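Local atomic coordinates of tryptophan synthase alpha chain (Campylobacter jejuni, PDB entry 3THA), a protein that probably cleaves indoleglycerol phosphate to indole and glyceraldehyde 3-phosphate, as the alpha subunit of the tryptophan synthase that completes L-tryptophan biosynthesis. Residues Y19-Y24 / E59-A64; A32-L37 / A83-K88; L45-A50 / L91-Y96; A143-V148 / K165-L170. All coordinates share one frame; numbering follows the deposited sequence.

Contact 1. Residues Y19-Y24 / E59-A64; sequences YTVLGY and EIIADA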
# COMPACT_ATOMS: atom_id res chain seq x y z
N TYR B 19 -13.75 6.46 -1.75
CA TYR B 19 -12.58 6.79 -0.99
C TYR B 19 -11.96 8.04 -1.60
O TYR B 19 -11.97 8.21 -2.84
CB TYR B 19 -11.64 5.56 -1.04
CG TYR B 19 -10.22 5.81 -0.62
CD1 TYR B 19 -9.80 5.47 0.66
CD2 TYR B 19 -9.28 6.32 -1.51
CE1 TYR B 19 -8.50 5.71 1.08
CE2 TYR B 19 -7.97 6.54 -1.11
CZ TYR B 19 -7.59 6.24 0.20
OH TYR B 19 -6.29 6.44 0.63
N THR B 20 -11.43 8.91 -0.75
CA THR B 20 -10.62 10.05 -1.18
C THR B 20 -9.45 10.22 -0.21
O THR B 20 -9.50 9.77 0.94
CB THR B 20 -11.41 11.44 -1.25
OG1 THR B 20 -10.61 12.46 -1.86
CG2 THR B 20 -11.80 11.94 0.14
N VAL B 21 -8.42 10.90 -0.69
CA VAL B 21 -7.30 11.25 0.14
C VAL B 21 -7.49 12.71 0.61
O VAL B 21 -7.52 13.63 -0.20
CB VAL B 21 -5.96 11.14 -0.64
CG1 VAL B 21 -4.77 11.17 0.33
CG2 VAL B 21 -5.92 9.85 -1.44
N LEU B 22 -7.62 12.90 1.91
CA LEU B 22 -7.76 14.21 2.49
C LEU B 22 -6.51 15.00 2.22
O LEU B 22 -5.42 14.48 2.38
CB LEU B 22 -8.01 14.06 3.97
CG LEU B 22 -9.44 13.58 4.23
CD1 LEU B 22 -9.71 13.55 5.70
CD2 LEU B 22 -10.47 14.53 3.57
N GLY B 23 -6.66 16.24 1.77
CA GLY B 23 -5.51 17.12 1.50
C GLY B 23 -5.02 17.10 0.05
O GLY B 23 -4.02 17.71 -0.26
N TYR B 24 -5.75 16.41 -0.82
CA TYR B 24 -5.37 16.29 -2.19
C TYR B 24 -6.44 16.90 -3.14
O TYR B 24 -7.58 16.42 -3.14
CB TYR B 24 -5.17 14.80 -2.54
CG TYR B 24 -4.89 14.61 -4.02
CD1 TYR B 24 -3.75 15.15 -4.60
CD2 TYR B 24 -5.79 13.93 -4.85
CE1 TYR B 24 -3.48 14.99 -5.97
CE2 TYR B 24 -5.54 13.78 -6.22
CZ TYR B 24 -4.38 14.30 -6.76
OH TYR B 24 -4.11 14.17 -8.11
N GLU B 59 2.03 5.55 -8.19
CA GLU B 59 0.56 5.38 -8.08
C GLU B 59 -0.34 6.59 -7.77
O GLU B 59 -0.00 7.45 -6.95
CB GLU B 59 0.18 4.24 -7.10
CG GLU B 59 1.24 3.75 -6.14
CD GLU B 59 2.04 2.54 -6.64
OE1 GLU B 59 1.58 1.37 -6.54
OE2 GLU B 59 3.16 2.75 -7.09
N ILE B 60 -1.51 6.60 -8.39
CA ILE B 60 -2.53 7.62 -8.11
C ILE B 60 -2.59 8.01 -6.65
O ILE B 60 -2.39 9.21 -6.31
CB ILE B 60 -3.94 7.15 -8.50
CG1 ILE B 60 -4.02 6.87 -10.01
CG2 ILE B 60 -4.90 8.17 -8.09
CD1 ILE B 60 -5.41 6.49 -10.50
N ILE B 61 -2.87 7.01 -5.78
CA ILE B 61 -3.09 7.27 -4.37
C ILE B 61 -1.84 7.81 -3.64
O ILE B 61 -1.96 8.63 -2.69
CB ILE B 61 -3.74 6.04 -3.65
CG1 ILE B 61 -5.13 5.78 -4.22
CG2 ILE B 61 -3.81 6.24 -2.13
CD1 ILE B 61 -5.82 4.62 -3.70
N ALA B 62 -0.65 7.41 -4.12
CA ALA B 62 0.57 7.78 -3.41
C ALA B 62 0.94 9.22 -3.67
O ALA B 62 1.09 10.07 -2.75
CB ALA B 62 1.74 6.79 -3.72
N ASP B 63 1.03 9.54 -4.94
CA ASP B 63 1.06 10.95 -5.33
C ASP B 63 0.16 11.85 -4.46
O ASP B 63 0.64 12.87 -3.91
CB ASP B 63 0.78 11.08 -6.81
CG ASP B 63 2.07 10.96 -7.65
OD1 ASP B 63 2.88 11.92 -7.70
OD2 ASP B 63 2.26 9.86 -8.24
N ALA B 64 -1.10 11.44 -4.29
CA ALA B 64 -2.08 12.23 -3.52
C ALA B 64 -1.57 12.47 -2.10
O ALA B 64 -1.67 13.62 -1.54
CB ALA B 64 -3.40 11.51 -3.46
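One face of the Tyr24 ring carries the methyl of Ala64, with CB 3.5 Å from Tyr24 CG and displaced from the ring centre toward the rim. Ala64 CB lies 21° off the ring normal, over the face, which makes this a CH-pi contact. The backbone of Ala64 adds to the cover, its CA being 3.5 Å from Tyr24 CD1. At the Tyr19 ring the side chain of Ile61 crosses obliquely, with Ile61 CD1 3.9 Å from Tyr19 CE2 and Ile61 CG2 3.7 Å from Tyr19 OH. Between the two rings sits Val21, whose CG2 is 3.6 Å from Ala64 CB. A type II beta turn from Val21 to Tyr24, with Gly23 at a positive phi of 94°, reverses the chain after the strand and brings Tyr24 back to Ala64. CG of Tyr24 stands anti to its backbone N (chi1 175°), the setting in which CG is the ring atom nearest Ala64 CB. Val231 of helix 228-233 packs on Tyr19, Val21 and Tyr24, and Tyr19 also touches Glu46, a predicted catalytic residue. The segments share no hydrogen bond, so the end of strand 15-21 and the start of helix 60-70 in this TIM barrel are joined by apolar and CH-pi packing, which depends on the fit of surfaces more than on directional bonds.

Contact 2. Residues A32-L37 / A83-K88; sequences AFLQRL and ARIKTK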
# COMPACT_ATOMS: atom_id res chain seq x y z
N ALA B 32 -14.15 21.70 0.89
CA ALA B 32 -15.31 22.07 0.09
C ALA B 32 -16.02 20.82 -0.38
O ALA B 32 -17.24 20.79 -0.44
CB ALA B 32 -14.91 22.98 -1.06
N PHE B 33 -15.25 19.77 -0.68
CA PHE B 33 -15.82 18.45 -0.98
C PHE B 33 -16.77 17.99 0.13
O PHE B 33 -17.93 17.68 -0.12
CB PHE B 33 -14.72 17.38 -1.22
CG PHE B 33 -15.28 15.99 -1.56
CD1 PHE B 33 -16.18 15.82 -2.59
CD2 PHE B 33 -14.89 14.88 -0.86
CE1 PHE B 33 -16.70 14.57 -2.90
CE2 PHE B 33 -15.41 13.61 -1.18
CZ PHE B 33 -16.32 13.47 -2.18
N LEU B 34 -16.25 17.89 1.35
CA LEU B 34 -17.01 17.38 2.50
C LEU B 34 -18.29 18.16 2.72
O LEU B 34 -19.34 17.59 2.95
CB LEU B 34 -16.13 17.35 3.76
CG LEU B 34 -15.05 16.24 3.65
CD1 LEU B 34 -13.97 16.30 4.75
CD2 LEU B 34 -15.69 14.87 3.62
N GLN B 35 -18.22 19.47 2.60
CA GLN B 35 -19.38 20.27 2.79
C GLN B 35 -20.44 19.95 1.75
O GLN B 35 -21.62 20.25 1.97
CB GLN B 35 -19.02 21.76 2.75
CG GLN B 35 -18.05 22.18 3.85
CD GLN B 35 -18.70 22.33 5.23
OE1 GLN B 35 -19.55 21.53 5.66
NE2 GLN B 35 -18.26 23.35 5.96
N ARG B 36 -20.06 19.37 0.62
CA ARG B 36 -21.03 19.10 -0.43
C ARG B 36 -21.46 17.63 -0.44
O ARG B 36 -22.18 17.16 -1.31
CB ARG B 36 -20.54 19.60 -1.79
CG ARG B 36 -20.79 21.12 -2.03
CD ARG B 36 -19.96 21.69 -3.19
NE ARG B 36 -20.52 21.30 -4.48
CZ ARG B 36 -20.18 21.81 -5.66
NH1 ARG B 36 -19.26 22.77 -5.75
NH2 ARG B 36 -20.77 21.37 -6.76
N LEU B 37 -21.03 16.89 0.56
CA LEU B 37 -21.23 15.45 0.58
C LEU B 37 -22.73 15.11 0.63
O LEU B 37 -23.17 14.16 0.00
CB LEU B 37 -20.47 14.84 1.75
CG LEU B 37 -20.23 13.35 1.76
CD1 LEU B 37 -19.48 12.94 0.43
CD2 LEU B 37 -19.44 12.97 3.02
N ALA B 83 -14.11 18.85 12.34
CA ALA B 83 -14.90 19.57 13.33
C ALA B 83 -15.64 20.71 12.68
O ALA B 83 -16.66 21.15 13.21
CB ALA B 83 -14.04 20.08 14.43
N ARG B 84 -15.14 21.21 11.56
CA ARG B 84 -15.87 22.26 10.85
C ARG B 84 -16.82 21.77 9.76
O ARG B 84 -17.39 22.57 9.04
CB ARG B 84 -14.96 23.40 10.35
CG ARG B 84 -13.49 23.14 10.29
CD ARG B 84 -12.76 24.37 9.73
NE ARG B 84 -11.83 23.94 8.70
CZ ARG B 84 -10.60 23.53 8.95
NH1 ARG B 84 -9.81 23.12 7.95
NH2 ARG B 84 -10.15 23.53 10.19
N ILE B 85 -17.03 20.46 9.68
CA ILE B 85 -17.80 19.85 8.61
C ILE B 85 -19.16 19.41 9.11
O ILE B 85 -19.27 18.80 10.18
CB ILE B 85 -16.99 18.64 8.02
CG1 ILE B 85 -16.00 19.16 6.99
CG2 ILE B 85 -17.89 17.50 7.45
CD1 ILE B 85 -16.43 20.40 6.38
N LYS B 86 -20.20 19.71 8.34
CA LYS B 86 -21.49 19.12 8.65
C LYS B 86 -22.00 18.28 7.50
O LYS B 86 -22.21 18.77 6.39
CB LYS B 86 -22.52 20.18 9.11
CG LYS B 86 -23.80 19.60 9.84
CD LYS B 86 -23.52 18.33 10.72
CE LYS B 86 -24.81 17.77 11.41
NZ LYS B 86 -24.62 16.38 11.99
N THR B 87 -22.17 16.99 7.76
CA THR B 87 -22.76 16.11 6.75
C THR B 87 -23.64 15.08 7.43
O THR B 87 -23.51 14.85 8.62
CB THR B 87 -21.67 15.38 5.92
OG1 THR B 87 -22.31 14.59 4.90
CG2 THR B 87 -20.82 14.47 6.82
N LYS B 88 -24.54 14.47 6.66
CA LYS B 88 -25.37 13.38 7.19
C LYS B 88 -24.81 12.01 6.81
O LYS B 88 -25.22 11.00 7.36
CB LYS B 88 -26.79 13.50 6.69
CG LYS B 88 -27.56 14.59 7.40
CD LYS B 88 -27.80 14.25 8.89
CE LYS B 88 -28.16 15.50 9.71
NZ LYS B 88 -29.25 16.35 9.11
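Leu34 and Ile85 meet on the outer layer of the TIM barrel, where the end of helix 27-35 faces the loop leading into strand 90-94. The apolar part of the contact rests on these two side chains, which cross at about a right angle. Leu34 CB lies 3.7 Å from Ile85 CG1, and on the barrel side Leu34 also packs against Leu45.

The polar part belongs to the Gln35 amide, which reaches the backbone on both sides of Ile85. Its chain bends at chi2 (-77°), carrying CD toward the loop. Gln35 OE1 accepts a weak but nearly straight bond from Lys86 N (3.3 Å, 170° at the hydrogen). Gln35 NE2 gives a second weak bond, strongly bent, to Arg84 O, also at 3.3 Å. Ile85 CD1 is modelled too close to Gln35 CD, so the fine placement of both groups is doubtful. The charged end of Arg84 turns elsewhere, to a salt bridge with Glu31.

Mixed packing joins Leu37 to Thr87. OG1 of Thr87 stands anti to its backbone N (chi1 -177°), where it faces Leu37 and is also hydrogen-bonded to Asp38 OD1. Against the leucine it makes van der Waals contact, Thr87 OG1 lying 3.7 Å from Leu37 CB.

Contact 3. Residues L45-A50 / L91-Y96; sequences LELGVA and LVFMVY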
# COMPACT_ATOMS: atom_id res chain seq x y z
N LEU B 45 -18.47 7.72 2.90
CA LEU B 45 -17.16 8.11 2.44
C LEU B 45 -16.05 7.55 3.27
O LEU B 45 -16.08 7.65 4.53
CB LEU B 45 -17.05 9.63 2.45
CG LEU B 45 -15.78 10.18 1.83
CD1 LEU B 45 -15.82 9.91 0.32
CD2 LEU B 45 -15.64 11.69 2.15
N GLU B 46 -15.04 6.99 2.59
CA GLU B 46 -13.82 6.58 3.28
C GLU B 46 -12.74 7.66 3.18
O GLU B 46 -12.48 8.19 2.12
CB GLU B 46 -13.29 5.25 2.72
CG GLU B 46 -14.35 4.13 2.67
CD GLU B 46 -13.86 2.86 1.96
OE1 GLU B 46 -12.83 2.93 1.28
OE2 GLU B 46 -14.52 1.80 2.06
N LEU B 47 -12.12 7.98 4.30
CA LEU B 47 -11.24 9.11 4.34
C LEU B 47 -9.82 8.59 4.53
O LEU B 47 -9.46 8.19 5.65
CB LEU B 47 -11.62 10.05 5.49
CG LEU B 47 -13.03 10.61 5.65
CD1 LEU B 47 -13.10 11.47 6.91
CD2 LEU B 47 -13.37 11.44 4.46
N GLY B 48 -9.04 8.58 3.45
CA GLY B 48 -7.66 8.21 3.54
C GLY B 48 -6.89 9.36 4.14
O GLY B 48 -7.00 10.50 3.67
N VAL B 49 -6.10 9.11 5.18
CA VAL B 49 -5.18 10.16 5.55
C VAL B 49 -3.81 9.79 4.99
O VAL B 49 -3.70 8.79 4.22
CB VAL B 49 -5.18 10.49 7.04
CG1 VAL B 49 -4.40 11.78 7.29
CG2 VAL B 49 -6.63 10.67 7.56
N ALA B 50 -2.80 10.63 5.27
CA ALA B 50 -1.38 10.25 5.03
C ALA B 50 -0.52 10.55 6.30
O ALA B 50 -0.65 11.62 6.87
CB ALA B 50 -0.85 10.98 3.80
N LEU B 91 -18.95 8.69 7.73
CA LEU B 91 -17.53 8.91 7.61
C LEU B 91 -16.71 7.75 8.21
O LEU B 91 -16.91 7.35 9.36
CB LEU B 91 -17.17 10.25 8.26
CG LEU B 91 -17.89 11.46 7.65
CD1 LEU B 91 -17.55 12.74 8.39
CD2 LEU B 91 -17.60 11.60 6.12
N VAL B 92 -15.82 7.19 7.40
CA VAL B 92 -15.02 6.04 7.76
C VAL B 92 -13.53 6.34 7.48
O VAL B 92 -13.17 6.70 6.36
CB VAL B 92 -15.47 4.79 6.93
CG1 VAL B 92 -14.46 3.65 7.06
CG2 VAL B 92 -16.82 4.30 7.43
N PHE B 93 -12.69 6.24 8.51
CA PHE B 93 -11.26 6.32 8.29
C PHE B 93 -10.74 5.09 7.58
O PHE B 93 -11.14 3.97 7.88
CB PHE B 93 -10.50 6.50 9.58
CG PHE B 93 -10.38 7.91 10.02
CD1 PHE B 93 -10.11 8.92 9.10
CD2 PHE B 93 -10.50 8.24 11.35
CE1 PHE B 93 -9.99 10.24 9.50
CE2 PHE B 93 -10.40 9.57 11.77
CZ PHE B 93 -10.14 10.56 10.85
N MSE B 94 -9.85 5.31 6.64
CA MSE B 94 -9.02 4.25 6.14
C MSE B 94 -7.61 4.82 6.27
O MSE B 94 -7.25 5.72 5.56
CB MSE B 94 -9.39 3.91 4.71
CG MSE B 94 -8.49 2.98 3.99
SE MSE B 94 -9.61 2.12 2.65
CE MSE B 94 -8.30 1.25 1.61
N VAL B 95 -6.86 4.32 7.24
CA VAL B 95 -5.50 4.73 7.50
C VAL B 95 -4.65 3.50 7.78
O VAL B 95 -5.16 2.48 8.19
CB VAL B 95 -5.41 5.65 8.79
CG1 VAL B 95 -6.07 6.99 8.55
CG2 VAL B 95 -6.05 4.98 9.97
N TYR B 96 -3.36 3.61 7.59
CA TYR B 96 -2.46 2.59 8.06
C TYR B 96 -2.28 2.74 9.54
O TYR B 96 -2.50 3.83 10.09
CB TYR B 96 -1.14 2.76 7.42
CG TYR B 96 -1.14 2.36 5.99
CD1 TYR B 96 -1.08 1.04 5.65
CD2 TYR B 96 -1.20 3.31 4.97
CE1 TYR B 96 -1.03 0.65 4.37
CE2 TYR B 96 -1.17 2.91 3.64
CZ TYR B 96 -1.07 1.56 3.36
OH TYR B 96 -1.01 1.05 2.08
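Val92 O receives two groups of the neighbouring strand: the N-H of Leu47, at 2.6 Å between Leu47 N and Val92 O, and a CA-H...O contact from Glu46 CA at 3.2 Å. The first runs nearly along the C=O axis, with a C=O...N angle of 165°. This is the parallel pairing of strands 44-48 and 90-94, the second and third of the eight-stranded TIM barrel. Val92 N to Leu45 O, at 2.9 Å, continues the pattern. The next bond, Met94 N to Leu47 O, is almost straight at hydrogen, but its donor stands well above the carbonyl plane, 56° out of it. Leu47 O also lies at the edge of the Phe93 ring, close to its plane, 3.6 Å from Phe93 CD1.

The two faces of the sheet differ in character. Glu46, Val92 and Met94 (selenomethionine) share one, toward the barrel interior. There the side chains of Glu46 and Met94 cross at a slant. CG of Met94 is anti to the backbone N (chi1 171°) and the chain is extended beyond it, carrying Met94 SE to 3.6 Å from Glu46 OE1. Glu46 is a predicted proton acceptor of the active site, and Ala56 of the second subunit packs on Met94. The opposite face carries Leu45, Leu47, Leu91 and Phe93, and helix 75-83 packs on it through Phe79 and Leu82. Beyond the strand pairing, Val49 and Val95 lie side by side, pointing the same way. Val49 CG2 reaches two residues of the other segment, 3.9 Å from Val95 CG1 and 3.9 Å from Phe93 CE1.

Contact 4. Residues A143-V148 / K165-L170; sequences ALITLV and KGFIYL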
# COMPACT_ATOMS: atom_id res chain seq x y z
N ALA B 143 -16.61 0.50 14.75
CA ALA B 143 -16.35 -0.76 14.14
C ALA B 143 -14.96 -0.74 13.49
O ALA B 143 -14.59 0.23 12.80
CB ALA B 143 -17.42 -1.04 13.10
N LEU B 144 -14.21 -1.82 13.72
CA LEU B 144 -13.00 -2.16 12.98
C LEU B 144 -13.36 -3.14 11.86
O LEU B 144 -13.72 -4.29 12.13
CB LEU B 144 -11.95 -2.81 13.90
CG LEU B 144 -10.63 -3.05 13.18
CD1 LEU B 144 -10.06 -1.69 12.65
CD2 LEU B 144 -9.62 -3.71 14.05
N ILE B 145 -13.25 -2.69 10.62
CA ILE B 145 -13.92 -3.31 9.51
C ILE B 145 -13.10 -4.50 9.07
O ILE B 145 -11.87 -4.42 8.99
CB ILE B 145 -14.11 -2.28 8.35
CG1 ILE B 145 -14.93 -1.07 8.80
CG2 ILE B 145 -14.67 -2.90 7.05
CD1 ILE B 145 -16.41 -1.35 9.06
N THR B 146 -13.81 -5.59 8.76
CA THR B 146 -13.25 -6.89 8.47
C THR B 146 -13.17 -7.10 6.96
O THR B 146 -14.18 -6.93 6.24
CB THR B 146 -14.20 -8.02 9.00
OG1 THR B 146 -14.48 -7.84 10.39
CG2 THR B 146 -13.58 -9.38 8.82
N LEU B 147 -12.01 -7.57 6.51
CA LEU B 147 -11.74 -7.77 5.11
C LEU B 147 -11.76 -9.21 4.78
O LEU B 147 -11.19 -10.00 5.52
CB LEU B 147 -10.35 -7.24 4.77
CG LEU B 147 -10.30 -5.79 4.37
CD1 LEU B 147 -10.99 -4.85 5.40
CD2 LEU B 147 -8.85 -5.43 4.19
N VAL B 148 -12.38 -9.59 3.67
CA VAL B 148 -12.28 -10.96 3.19
C VAL B 148 -12.08 -10.94 1.68
O VAL B 148 -12.44 -9.96 1.04
CB VAL B 148 -13.49 -11.85 3.61
CG1 VAL B 148 -14.03 -11.44 4.97
CG2 VAL B 148 -14.60 -11.84 2.59
N LYS B 165 -18.39 -6.21 12.99
CA LYS B 165 -19.25 -5.06 13.14
C LYS B 165 -19.12 -4.15 11.90
O LYS B 165 -18.09 -4.15 11.21
CB LYS B 165 -18.90 -4.30 14.42
CG LYS B 165 -18.87 -5.16 15.75
CD LYS B 165 -20.25 -5.45 16.37
CE LYS B 165 -20.14 -6.01 17.82
NZ LYS B 165 -19.04 -5.29 18.61
N GLY B 166 -20.18 -3.42 11.58
CA GLY B 166 -20.14 -2.49 10.45
C GLY B 166 -20.61 -3.05 9.14
O GLY B 166 -21.83 -3.16 8.90
N PHE B 167 -19.65 -3.44 8.29
CA PHE B 167 -19.93 -4.09 7.02
C PHE B 167 -18.78 -5.03 6.71
O PHE B 167 -17.72 -4.85 7.26
CB PHE B 167 -20.15 -3.06 5.88
CG PHE B 167 -18.92 -2.22 5.51
CD1 PHE B 167 -18.71 -0.98 6.10
CD2 PHE B 167 -18.00 -2.67 4.55
CE1 PHE B 167 -17.62 -0.18 5.75
CE2 PHE B 167 -16.88 -1.87 4.17
CZ PHE B 167 -16.69 -0.63 4.77
N ILE B 168 -18.99 -6.04 5.89
CA ILE B 168 -17.90 -6.87 5.44
C ILE B 168 -17.33 -6.26 4.18
O ILE B 168 -18.08 -5.89 3.27
CB ILE B 168 -18.31 -8.34 5.17
CG1 ILE B 168 -19.18 -8.87 6.32
CG2 ILE B 168 -17.06 -9.21 4.98
CD1 ILE B 168 -18.51 -8.82 7.67
N TYR B 169 -16.00 -6.15 4.14
CA TYR B 169 -15.30 -5.61 3.01
C TYR B 169 -14.85 -6.80 2.22
O TYR B 169 -13.81 -7.40 2.55
CB TYR B 169 -14.11 -4.80 3.47
CG TYR B 169 -13.54 -3.77 2.48
CD1 TYR B 169 -13.28 -4.11 1.15
CD2 TYR B 169 -13.24 -2.47 2.90
CE1 TYR B 169 -12.77 -3.18 0.25
CE2 TYR B 169 -12.74 -1.52 1.98
CZ TYR B 169 -12.49 -1.90 0.67
OH TYR B 169 -11.96 -0.99 -0.24
N LEU B 170 -15.64 -7.17 1.21
CA LEU B 170 -15.28 -8.19 0.24
C LEU B 170 -14.38 -7.66 -0.90
O LEU B 170 -14.86 -7.01 -1.83
CB LEU B 170 -16.52 -8.85 -0.35
CG LEU B 170 -16.17 -10.02 -1.29
CD1 LEU B 170 -15.12 -11.01 -0.67
CD2 LEU B 170 -17.38 -10.76 -1.74
O HOH W 1 -15.69 -5.94 12.61
O HOH W 2 -16.52 -5.74 9.59
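Ile145 lies over one face of the Phe167 ring, meeting it at a slant. Its CG2 is 20° off the ring normal and 4.0 Å from the Phe167 ring centroid, a CH-pi contact, while Ile145 CD1 lies 3.7 Å from Phe167 CE1. CG of Phe167 lies between its backbone N and carbonyl carbon (chi1 66°), which turns the ring toward Ile145. Phe7 meets the Phe167 ring edge-to-face. Leu147 and Tyr169 run side by side, pointing the same way, with Leu147 CD1 3.7 Å from Tyr169 CB. On the other face of the sheet Val148 touches two partners with its two methyls: Val148 CG1 meets Ile168 CG2, and Val148 CG2 is 3.4 Å from Leu170 CD1. Helix 180-195 packs against this group through Ile194, Leu187 and Val191.

Two backbone bonds hold the strands in parallel register, Tyr169 N to Thr146 O at 2.9 Å and Val148 N to Tyr169 O at 2.8 Å. Before them, where strand 143-148 is interrupted, water 2 accepts from Thr146 N at 2.8 Å and lies within hydrogen-bonding distance of Lys165 O and Phe167 O. At the backbone angles of Gly166 (phi 92°) a CB would be jammed against Lys165 O and run into Ile145 CD1, so glycine is called for. The contact joins two strands of a beta-alpha-beta unit, with helix 154-161 as crossover, in the eight-stranded TIM barrel.

From the N terminus, strand 15-21 opens contact 1, helix 27-35 opens contact 2 and strand 44-48 opens contact 3; they then close in the same order, at helix 60-70, at the loop before strand 90-94 and on strand 90-94 itself. The three therefore cross one another along the chain. They also touch: Thr20 and Leu22 of contact 1 pair with Gly48 of contact 3, and Leu34 and Leu37 of contact 2 pack on Leu45. Contact 4 follows later in series, closing a short loop round helix 154-161. Though remote along the chain, its Tyr169 and Phe167 meet Glu46 inside the barrel, whose sheet connects contacts 1, 3 and 4.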